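Local coordinates for angiopoietin-related protein 3 (Homo sapiens, PDB 6EUA) that inhibits lipoprotein lipase and so raises plasma triglycerides, while its C-terminal fibrinogen-like domain, the part present here, suffices to mediate endothelial cell adhesion, at residues L82-E85 against K86-S89; A139-N143 against K144-F148. One frame throughout, in Å; residues are numbered along the deposited sequence.

Contact 1. Residues L82-E85 against K86-S89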
loop_
_atom_site.group_PDB
_atom_site.type_symbol
_atom_site.label_atom_id
_atom_site.label_comp_id
_atom_site.label_asym_id
_atom_site.label_seq_id
_atom_site.Cartn_x
_atom_site.Cartn_y
_atom_site.Cartn_z
ATOM N N LEU A 82 6.914 14.295 -2.551
ATOM C CA LEU A 82 7.918 13.764 -1.633
ATOM C C LEU A 82 8.479 14.850 -0.708
ATOM O O LEU A 82 8.730 14.596 0.479
ATOM C CB LEU A 82 9.038 13.093 -2.412
ATOM C CG LEU A 82 10.125 12.498 -1.501
ATOM C CD1 LEU A 82 9.548 11.420 -0.572
ATOM C CD2 LEU A 82 11.257 11.928 -2.351
ATOM N N GLY A 83 8.653 16.066 -1.223
ATOM C CA GLY A 83 9.278 17.141 -0.411
ATOM C C GLY A 83 10.562 17.577 -1.074
ATOM O O GLY A 83 11.429 16.766 -1.414
ATOM N N LEU A 84 10.679 18.894 -1.307
ATOM C CA LEU A 84 11.852 19.428 -2.001
ATOM C C LEU A 84 13.135 19.135 -1.229
ATOM O O LEU A 84 14.159 18.766 -1.823
ATOM C CB LEU A 84 11.694 20.932 -2.231
ATOM C CG LEU A 84 10.682 21.277 -3.330
ATOM C CD1 LEU A 84 10.301 22.777 -3.355
ATOM C CD2 LEU A 84 11.212 20.834 -4.689
ATOM N N GLU A 85 13.094 19.271 0.098
ATOM C CA GLU A 85 14.282 18.967 0.882
ATOM C C GLU A 85 14.672 17.500 0.733
ATOM O O GLU A 85 15.859 17.175 0.604
ATOM C CB GLU A 85 14.056 19.340 2.346
ATOM C CG GLU A 85 15.061 20.367 2.869
ATOM C CD GLU A 85 16.388 20.354 2.102
ATOM O OE1 GLU A 85 17.106 19.318 2.151
ATOM O OE2 GLU A 85 16.711 21.381 1.456
ATOM N N LYS A 86 13.693 16.607 0.708
ATOM C CA LYS A 86 14.015 15.198 0.528
ATOM C C LYS A 86 14.507 14.913 -0.890
ATOM O O LYS A 86 15.464 14.147 -1.074
ATOM C CB LYS A 86 12.801 14.348 0.883
ATOM C CG LYS A 86 12.570 14.255 2.392
ATOM C CD LYS A 86 11.375 13.368 2.701
ATOM C CE LYS A 86 11.079 13.327 4.191
ATOM N NZ LYS A 86 10.905 14.677 4.734
ATOM N N ILE A 87 13.901 15.548 -1.904
ATOM C CA ILE A 87 14.366 15.342 -3.279
ATOM C C ILE A 87 15.801 15.819 -3.424
ATOM O O ILE A 87 16.635 15.147 -4.046
ATOM C CB ILE A 87 13.444 16.046 -4.294
ATOM C CG1 ILE A 87 12.067 15.413 -4.288
ATOM C CG2 ILE A 87 14.036 15.969 -5.704
ATOM C CD1 ILE A 87 10.965 16.414 -4.563
ATOM N N TYR A 88 16.113 16.993 -2.856
ATOM C CA TYR A 88 17.470 17.513 -2.963
ATOM C C TYR A 88 18.449 16.622 -2.214
ATOM O O TYR A 88 19.586 16.443 -2.668
ATOM C CB TYR A 88 17.558 18.966 -2.461
ATOM C CG TYR A 88 18.950 19.539 -2.625
ATOM C CD1 TYR A 88 19.399 19.965 -3.867
ATOM C CD2 TYR A 88 19.833 19.611 -1.550
ATOM C CE1 TYR A 88 20.682 20.456 -4.043
ATOM C CE2 TYR A 88 21.127 20.108 -1.713
ATOM C CZ TYR A 88 21.543 20.530 -2.967
ATOM O OH TYR A 88 22.815 21.026 -3.161
ATOM N N SER A 89 18.019 16.035 -1.085
ATOM C CA SER A 89 18.874 15.092 -0.366
ATOM C C SER A 89 19.281 13.929 -1.262
ATOM O O SER A 89 20.407 13.422 -1.176
ATOM C CB SER A 89 18.150 14.566 0.872
ATOM O OG SER A 89 18.226 15.500 1.919
#

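Contact 2. Residues A139-N143 against K144-F148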
loop_
_atom_site.group_PDB
_atom_site.type_symbol
_atom_site.label_atom_id
_atom_site.label_comp_id
_atom_site.label_asym_id
_atom_site.label_seq_id
_atom_site.Cartn_x
_atom_site.Cartn_y
_atom_site.Cartn_z
ATOM N N ALA A 139 6.592 20.331 -22.605
ATOM C CA ALA A 139 5.852 21.535 -22.252
ATOM C C ALA A 139 6.602 22.455 -21.300
ATOM O O ALA A 139 6.116 23.554 -21.023
ATOM C CB ALA A 139 4.501 21.171 -21.612
ATOM N N ILE A 140 7.755 22.038 -20.785
ATOM C CA ILE A 140 8.515 22.807 -19.802
ATOM C C ILE A 140 9.691 23.452 -20.525
ATOM O O ILE A 140 10.344 22.790 -21.347
ATOM C CB ILE A 140 8.969 21.905 -18.640
ATOM C CG1 ILE A 140 7.770 21.151 -18.057
ATOM C CG2 ILE A 140 9.672 22.705 -17.550
ATOM C CD1 ILE A 140 8.133 19.919 -17.245
ATOM N N PRO A 141 9.980 24.729 -20.286
ATOM C CA PRO A 141 11.130 25.369 -20.948
ATOM C C PRO A 141 12.433 24.649 -20.628
ATOM O O PRO A 141 12.725 24.346 -19.470
ATOM C CB PRO A 141 11.118 26.790 -20.377
ATOM C CG PRO A 141 9.701 27.017 -19.939
ATOM C CD PRO A 141 9.212 25.676 -19.459
ATOM N N GLU A 142 13.220 24.378 -21.667
ATOM C CA GLU A 142 14.500 23.701 -21.509
ATOM C C GLU A 142 15.650 24.705 -21.433
ATOM O O GLU A 142 15.570 25.821 -21.950
ATOM C CB GLU A 142 14.756 22.739 -22.668
ATOM C CG GLU A 142 13.740 21.635 -22.835
ATOM C CD GLU A 142 14.096 20.700 -23.984
ATOM O OE1 GLU A 142 15.260 20.232 -24.026
ATOM O OE2 GLU A 142 13.223 20.451 -24.852
ATOM N N ASN A 143 16.741 24.276 -20.787
ATOM C CA ASN A 143 17.989 25.044 -20.707
ATOM C C ASN A 143 17.796 26.391 -20.016
ATOM O O ASN A 143 18.495 27.365 -20.311
ATOM C CB ASN A 143 18.608 25.226 -22.092
ATOM C CG ASN A 143 19.270 23.970 -22.581
ATOM O OD1 ASN A 143 20.179 23.447 -21.933
ATOM N ND2 ASN A 143 18.806 23.457 -23.713
ATOM N N LYS A 144 16.834 26.447 -19.102
ATOM C CA LYS A 144 16.510 27.641 -18.342
ATOM C C LYS A 144 16.483 27.297 -16.860
ATOM O O LYS A 144 16.127 26.178 -16.471
ATOM C CB LYS A 144 15.149 28.222 -18.761
ATOM C CG LYS A 144 14.961 28.347 -20.267
ATOM C CD LYS A 144 15.314 29.729 -20.746
ATOM C CE LYS A 144 15.375 29.791 -22.271
ATOM N NZ LYS A 144 16.736 30.189 -22.742
ATOM N N ASP A 145 16.843 28.279 -16.036
ATOM C CA ASP A 145 16.743 28.149 -14.584
ATOM C C ASP A 145 15.285 28.324 -14.168
ATOM O O ASP A 145 14.721 29.414 -14.308
ATOM C CB ASP A 145 17.635 29.181 -13.895
ATOM C CG ASP A 145 19.117 28.903 -14.098
ATOM O OD1 ASP A 145 19.914 29.865 -14.118
ATOM O OD2 ASP A 145 19.481 27.718 -14.241
ATOM N N LEU A 146 14.672 27.259 -13.658
ATOM C CA LEU A 146 13.270 27.283 -13.253
ATOM C C LEU A 146 13.164 27.362 -11.735
ATOM O O LEU A 146 13.634 26.465 -11.032
ATOM C CB LEU A 146 12.536 26.046 -13.762
ATOM C CG LEU A 146 12.717 25.786 -15.252
ATOM C CD1 LEU A 146 12.309 24.370 -15.560
ATOM C CD2 LEU A 146 11.901 26.791 -16.039
ATOM N N VAL A 147 12.499 28.401 -11.244
ATOM C CA VAL A 147 12.396 28.681 -9.816
ATOM C C VAL A 147 11.079 28.123 -9.288
ATOM O O VAL A 147 10.018 28.336 -9.889
ATOM C CB VAL A 147 12.487 30.192 -9.552
ATOM C CG1 VAL A 147 12.245 30.486 -8.085
ATOM C CG2 VAL A 147 13.828 30.720 -10.006
ATOM N N PHE A 148 11.141 27.424 -8.156
ATOM C CA PHE A 148 9.943 26.891 -7.522
ATOM C C PHE A 148 9.206 27.971 -6.744
ATOM O O PHE A 148 9.822 28.802 -6.072
ATOM C CB PHE A 148 10.305 25.753 -6.576
ATOM C CG PHE A 148 9.197 24.766 -6.356
ATOM C CD1 PHE A 148 9.021 23.698 -7.235
ATOM C CD2 PHE A 148 8.344 24.888 -5.267
ATOM C CE1 PHE A 148 8.012 22.764 -7.032
ATOM C CE2 PHE A 148 7.326 23.956 -5.059
ATOM C CZ PHE A 148 7.167 22.886 -5.935
HETATM O O HOH W 1 15.178 24.054 -17.724
#

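Contact 1. Residues L82-E85 against K86-S89
The flat carbonyl group of Gly83 is flanked by Ile87 and Lys86 of the turn that follows it. Over one face lies the ethyl branch of Ile87, whose CD1 sits almost directly above Gly83 O at 3.2 Å. On the other side Lys86 comes in obliquely past the oxygen, its CB 3.6 Å from Gly83 O. At the oxygen end, Ile87 N donates to Gly83 O nearly in line with the carbonyl, at 2.8 Å. The ring of Tyr88, by contrast, swings away from this turn, leaving its CB 3.5 Å from Leu84 O.

That first bond opens helix 84-91, and Gly83 is its N-cap, in a backbone conformation (phi 118°) where a CB would jam against the preceding carbonyl oxygen. The helical repeat continues as Tyr88 N bonds to Leu84 O at 2.8 Å and Ser89 N to Glu85 O at 3.0 Å. Before the cap, Leu82 folds back on the first turn. Its CG stands opposite the backbone N (chi1 -179°), which lays CG against Lys86 CB at 4.0 Å, the two chains meeting roughly at right angles, and brings CD2 to CG1 of Ile87. Leu82 and Ile87 both rest on Ile52 of strand 47-55, so this side of helix 84-91 packs on the large antiparallel sheet of the fibrinogen-like domain. Lys86 stays extended until a final bend at chi4; its NZ then hydrogen-bonds to Tyr71 O and to Gly20 O of the second subunit, carrying the helix start into the assembly.

Contact 2. Residues A139-N143 against K144-F148
Ile140 and Leu146 form the tight side of this turn. Methyl CG2 of Ile140 meets CD1 of Leu146 at 3.7 Å, the two side chains crossing nearly at right angles, and the same CD1 lies 3.9 Å from Pro141 O. Both residues are buried, and Ile140 also packs on Leu129 and Trp201.

At the bend, Asn143 takes a left-handed backbone conformation (phi 61°, psi 30°) that reverses the chain, and Lys144 curls back over it. With CG beside its backbone N (chi1 -48°), Lys144 sets CG close to Glu142 O, at 3.1 Å, and more loosely against Pro141 CB, at 4.1 Å; the bend at chi2 then turns the rest past the Glu142 and Asn143 carbonyls. Further along, the lysine touches His172 and Glu174. Cutting Lys144 back to an alanine would probably leave the CB side of Pro141 and the Glu142 carbonyl without their cover and open a gap towards those two residues.

The looser side is wet: a water lies 3.0 Å from Pro141 O and 2.6 Å from Lys144 O, though it has more acceptors nearby than protons to give. Asn143 itself is exposed, whereas Glu142 turns its carboxylate aside to the backbone N of Ala131. With backbone bonds from Asn143 to Leu129 and from Leu146 to Leu127, the bend hugs strand 127-134 and delivers the chain into strand 147-149, which pairs antiparallel with 169-171 in the fibrinogen C-terminal fold.

How the contacts relate
Followed from the N terminus, the chain completes contact 1 before contact 2 begins, so the two stand in series and neither nest nor cross. Contact 1 closes no loop but starts helix 84-91 just after strand 80-81; contact 2 closes the bend between strands 127-134 and 147-149. Strands 96-104, 109-118 and 127-134 of the large sheet intervene in sequence. Although the centres are about 18 Å apart, the two meet where Leu84 CD1 packs 3.5 Å from Phe148 CD2. Tyr69 joins both, bonding through its backbone to Leu84 and meeting the Phe148 ring. The helix start is thereby tied to the small two-stranded sheet of 147-149 and 169-171.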